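Local coordinates for protein dihydrofolate reductase, putative (Aspergillus flavus, PDB 6DRS) that probably catalyses the NADPH-dependent reduction of dihydrofolate to tetrahydrofolate, and here holds NADP and an antifolate inhibitor, at residues A[51-54]-A[55-58]; A[93-96]-A[97-101]. All coordinates share one frame; numbering follows the deposited sequence.

Contact 1. Residues A[51-54]-A[55-58]; sequences PPRP and GTTN. With SO4 (sulfate ion), chain F.
A type II beta turn from Arg53 to Thr56 reverses the chain in the proline-rich loop between helix 38-49 and strand 57-63. Pro54 and Gly55 are its two central residues. Gly55 has a positive phi of 72°, as the third position of this turn type commonly does. The turn closes on the carbonyl oxygen of Arg53. Thr56 OG1 donates to Arg53 O at 2.7 Å, with the donor tilted modestly from the carbonyl plane. The backbone bond from Thr56 N to the same oxygen is weak, at 3.4 Å and an N-H...O angle of 131°. The short hydroxyl bond adds to the weak backbone one.

The chi1 of Thr56, 59°, sets OG1 between the backbone N and the carbonyl carbon, which aims it at Arg53 O. It also sends CG2 to the guanidinium of Arg53. The methyl sits off-centre over one face of that group, with CG2 3.5 Å from Arg53 NH2. The threonine branch meets the arginine chain crosswise. Arg53 NH2 also makes weak bonds to the carbonyls of Gly148 and Leu150.

Pro51 and Pro52 lie against Thr56 and Asn58. Pro51 CB and Pro52 CD both approach Thr56 OG1. Pro52 CD also lies 3.4 Å from Asn58 OD1. The Asn58 amide is itself well occupied: ND2 donates to the carbonyls of Arg50 and Thr48, and OD1 accepts from Ser152 N.

A sulfate, probably from the crystallisation liquor, sits near the start of the strand. Thr57 OG1 donates to its O2 atom at 3.0 Å and accepts from Ile126 N. The whole is a type II turn carrying the loop after helix 38-49 into strand 57-63 of the central dihydrofolate reductase sheet.

Contact 2. Residues A[93-96]-A[97-101]; sequences SKRV and AEELK
Arg95 and Glu99, one helical turn apart, form a salt bridge, with Arg95 NH1 3.2 Å from Glu99 OE2. The two chains run alongside each other. The hydrogen bond is bent, with an N-H...O angle of 137°. NH1 reaches OE2 on its syn side, somewhat out of the carboxylate plane. The two flat groups are turned 74° apart, so the contact is a single-oxygen one, through NH1 and OE2, and not a coplanar two-pronged pair. The bend of Arg95 at chi3 (66°) swings its guanidinium across the helix, and NH1 points back to Glu99 OE2. That oxygen also lies 3.6 Å from Arg95 CG. Both ends have further partners: Arg95 NH2 bridges to Asp68, Glu99 OE2 to Arg75, and Glu99 OE1 accepts from Tyr67 OH. These bonds probably fix the carboxylate's rotation and favour its charged form.

The residues belong to helix 89-116, which packs against strand 128-132 and helix 64-69 of the dihydrofolate reductase fold. Its backbone bonds have i to i+4 spacing. Ala97 N donates to Ser93 O at 2.8 Å and Leu100 N to Val96 O at 2.7 Å, both nearly straight. Glu98 N to Lys94 O is longer, at 3.1 Å, and more bent.

Apolar packing centres on the buried Val96. It rests on Ala129 and Val131 of the strand and on Tyr67 of helix 64-69. Separately, the side chain of Leu100 touches Asp128.

Both contacts are local and lie toward the outside of the molecule, with centres 24 Å apart and no touch between them. Contact 1 shapes a loop, where a threonine hydroxyl and a weak backbone bond close a turn and two prolines lie against the threonine. Contact 2 lies within one regular helix, where repeated backbone bonds do the main work and an ion pair joins the helix to the neighbouring helix 64-69 and to Arg75. Each mixes buried and exposed residues. The segment 51-58 leads into strand 57-63 and meets strand 150-157, whereas 93-101 covers strand 128-132; all three strands belong to the same sheet.

Contact 1. Residues A[51-54]-A[55-58]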
# COMPACT_ATOMS: atom_id res chain seq x y z
N PRO A 51 7.47 6.57 -9.84
CA PRO A 51 8.91 6.63 -9.52
C PRO A 51 9.30 8.04 -9.02
O PRO A 51 8.78 9.04 -9.52
CB PRO A 51 9.62 6.40 -10.86
CG PRO A 51 8.58 5.72 -11.70
CD PRO A 51 7.32 6.44 -11.30
N PRO A 52 10.19 8.11 -8.02
CA PRO A 52 10.64 9.40 -7.49
C PRO A 52 11.66 10.07 -8.43
O PRO A 52 11.96 11.24 -8.25
CB PRO A 52 11.31 9.05 -6.14
CG PRO A 52 11.82 7.63 -6.35
CD PRO A 52 10.80 6.99 -7.28
N ARG A 53 12.23 9.31 -9.37
CA ARG A 53 13.08 9.87 -10.42
C ARG A 53 13.14 8.89 -11.59
O ARG A 53 12.80 7.72 -11.43
CB ARG A 53 14.48 10.16 -9.87
CG ARG A 53 15.24 8.94 -9.39
CD ARG A 53 16.26 9.35 -8.35
NE ARG A 53 17.05 8.18 -8.02
CZ ARG A 53 16.70 7.28 -7.10
NH1 ARG A 53 15.70 7.54 -6.26
NH2 ARG A 53 17.34 6.12 -7.02
N PRO A 54 13.63 9.35 -12.75
CA PRO A 54 13.56 8.55 -13.96
C PRO A 54 14.41 7.29 -13.78
O PRO A 54 15.40 7.30 -13.05
CB PRO A 54 14.08 9.48 -15.06
CG PRO A 54 13.82 10.85 -14.47
CD PRO A 54 14.30 10.63 -13.06
N GLY A 55 13.96 6.21 -14.41
CA GLY A 55 14.70 4.95 -14.41
C GLY A 55 14.69 4.24 -13.07
O GLY A 55 15.59 3.46 -12.82
N THR A 56 13.71 4.49 -12.20
CA THR A 56 13.62 3.72 -10.94
C THR A 56 12.26 3.02 -10.86
O THR A 56 11.32 3.35 -11.58
CB THR A 56 13.87 4.59 -9.70
OG1 THR A 56 12.87 5.61 -9.74
CG2 THR A 56 15.25 5.21 -9.71
N THR A 57 12.20 2.01 -10.00
CA THR A 57 10.96 1.25 -9.78
C THR A 57 10.70 1.20 -8.27
O THR A 57 11.62 0.94 -7.51
CB THR A 57 11.03 -0.15 -10.40
OG1 THR A 57 11.10 0.01 -11.83
CG2 THR A 57 9.80 -0.96 -10.05
N ASN A 58 9.45 1.49 -7.86
CA ASN A 58 9.10 1.41 -6.44
C ASN A 58 8.90 -0.05 -6.06
O ASN A 58 8.50 -0.87 -6.93
CB ASN A 58 7.83 2.19 -6.11
CG ASN A 58 7.94 3.66 -6.46
OD1 ASN A 58 9.05 4.16 -6.66
ND2 ASN A 58 6.80 4.33 -6.57
S SO4 F . 14.73 0.07 -12.79
O1 SO4 F . 13.92 0.43 -13.98
O2 SO4 F . 14.04 0.62 -11.61
O3 SO4 F . 14.87 -1.39 -12.62
O4 SO4 F . 16.10 0.63 -12.90

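Contact 2. Residues A[93-96]-A[97-101]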
# COMPACT_ATOMS: atom_id res chain seq x y z
N SER A 93 7.99 -18.87 -2.41
CA SER A 93 8.88 -18.65 -3.59
C SER A 93 8.36 -19.40 -4.83
O SER A 93 8.13 -18.76 -5.85
CB SER A 93 10.28 -19.08 -3.30
OG SER A 93 10.88 -18.18 -2.39
N LYS A 94 8.18 -20.73 -4.73
CA LYS A 94 7.79 -21.49 -5.93
C LYS A 94 6.48 -20.95 -6.50
O LYS A 94 6.33 -20.82 -7.73
CB LYS A 94 7.59 -22.98 -5.64
CG LYS A 94 8.80 -23.75 -5.14
CD LYS A 94 8.95 -25.12 -5.85
CE LYS A 94 9.23 -26.30 -4.94
NZ LYS A 94 10.07 -25.93 -3.77
N ARG A 95 5.53 -20.65 -5.62
CA ARG A 95 4.21 -20.23 -6.10
C ARG A 95 4.29 -18.80 -6.68
O ARG A 95 3.63 -18.49 -7.67
CB ARG A 95 3.17 -20.37 -4.97
CG ARG A 95 1.78 -19.86 -5.32
CD ARG A 95 0.78 -20.07 -4.19
NE ARG A 95 1.06 -19.31 -2.98
CZ ARG A 95 0.52 -18.12 -2.73
NH1 ARG A 95 -0.25 -17.54 -3.63
NH2 ARG A 95 0.74 -17.54 -1.56
N VAL A 96 5.07 -17.93 -6.03
CA VAL A 96 5.20 -16.52 -6.51
C VAL A 96 5.89 -16.54 -7.89
O VAL A 96 5.39 -15.93 -8.86
CB VAL A 96 5.92 -15.64 -5.47
CG1 VAL A 96 6.45 -14.34 -6.07
CG2 VAL A 96 5.04 -15.35 -4.25
N ALA A 97 6.98 -17.33 -7.99
CA ALA A 97 7.72 -17.50 -9.26
C ALA A 97 6.75 -17.90 -10.36
O ALA A 97 6.81 -17.38 -11.47
CB ALA A 97 8.83 -18.50 -9.10
N GLU A 98 5.81 -18.75 -10.01
CA GLU A 98 4.86 -19.24 -10.99
C GLU A 98 3.92 -18.11 -11.41
O GLU A 98 3.64 -17.94 -12.60
CB GLU A 98 4.09 -20.41 -10.40
CG GLU A 98 3.54 -21.38 -11.42
CD GLU A 98 2.71 -22.47 -10.76
OE1 GLU A 98 3.26 -23.18 -9.87
OE2 GLU A 98 1.52 -22.60 -11.12
N GLU A 99 3.42 -17.36 -10.42
CA GLU A 99 2.44 -16.29 -10.67
C GLU A 99 3.11 -15.15 -11.45
O GLU A 99 2.54 -14.60 -12.40
CB GLU A 99 1.79 -15.85 -9.35
CG GLU A 99 0.77 -16.86 -8.81
CD GLU A 99 0.29 -16.60 -7.38
OE1 GLU A 99 0.69 -15.58 -6.79
OE2 GLU A 99 -0.46 -17.42 -6.85
N LEU A 100 4.34 -14.81 -11.06
CA LEU A 100 5.16 -13.83 -11.84
C LEU A 100 5.25 -14.21 -13.33
O LEU A 100 4.98 -13.38 -14.21
CB LEU A 100 6.55 -13.74 -11.19
CG LEU A 100 7.50 -12.73 -11.82
CD1 LEU A 100 6.82 -11.38 -11.97
CD2 LEU A 100 8.78 -12.61 -11.00
N LYS A 101 5.59 -15.47 -13.61
CA LYS A 101 5.74 -15.97 -15.00
C LYS A 101 4.42 -15.82 -15.78
O LYS A 101 4.43 -15.48 -16.97
CB LYS A 101 6.22 -17.43 -14.97
CG LYS A 101 6.49 -18.06 -16.32
CD LYS A 101 6.95 -19.51 -16.24
CE LYS A 101 7.24 -20.06 -17.62
NZ LYS A 101 7.99 -21.34 -17.56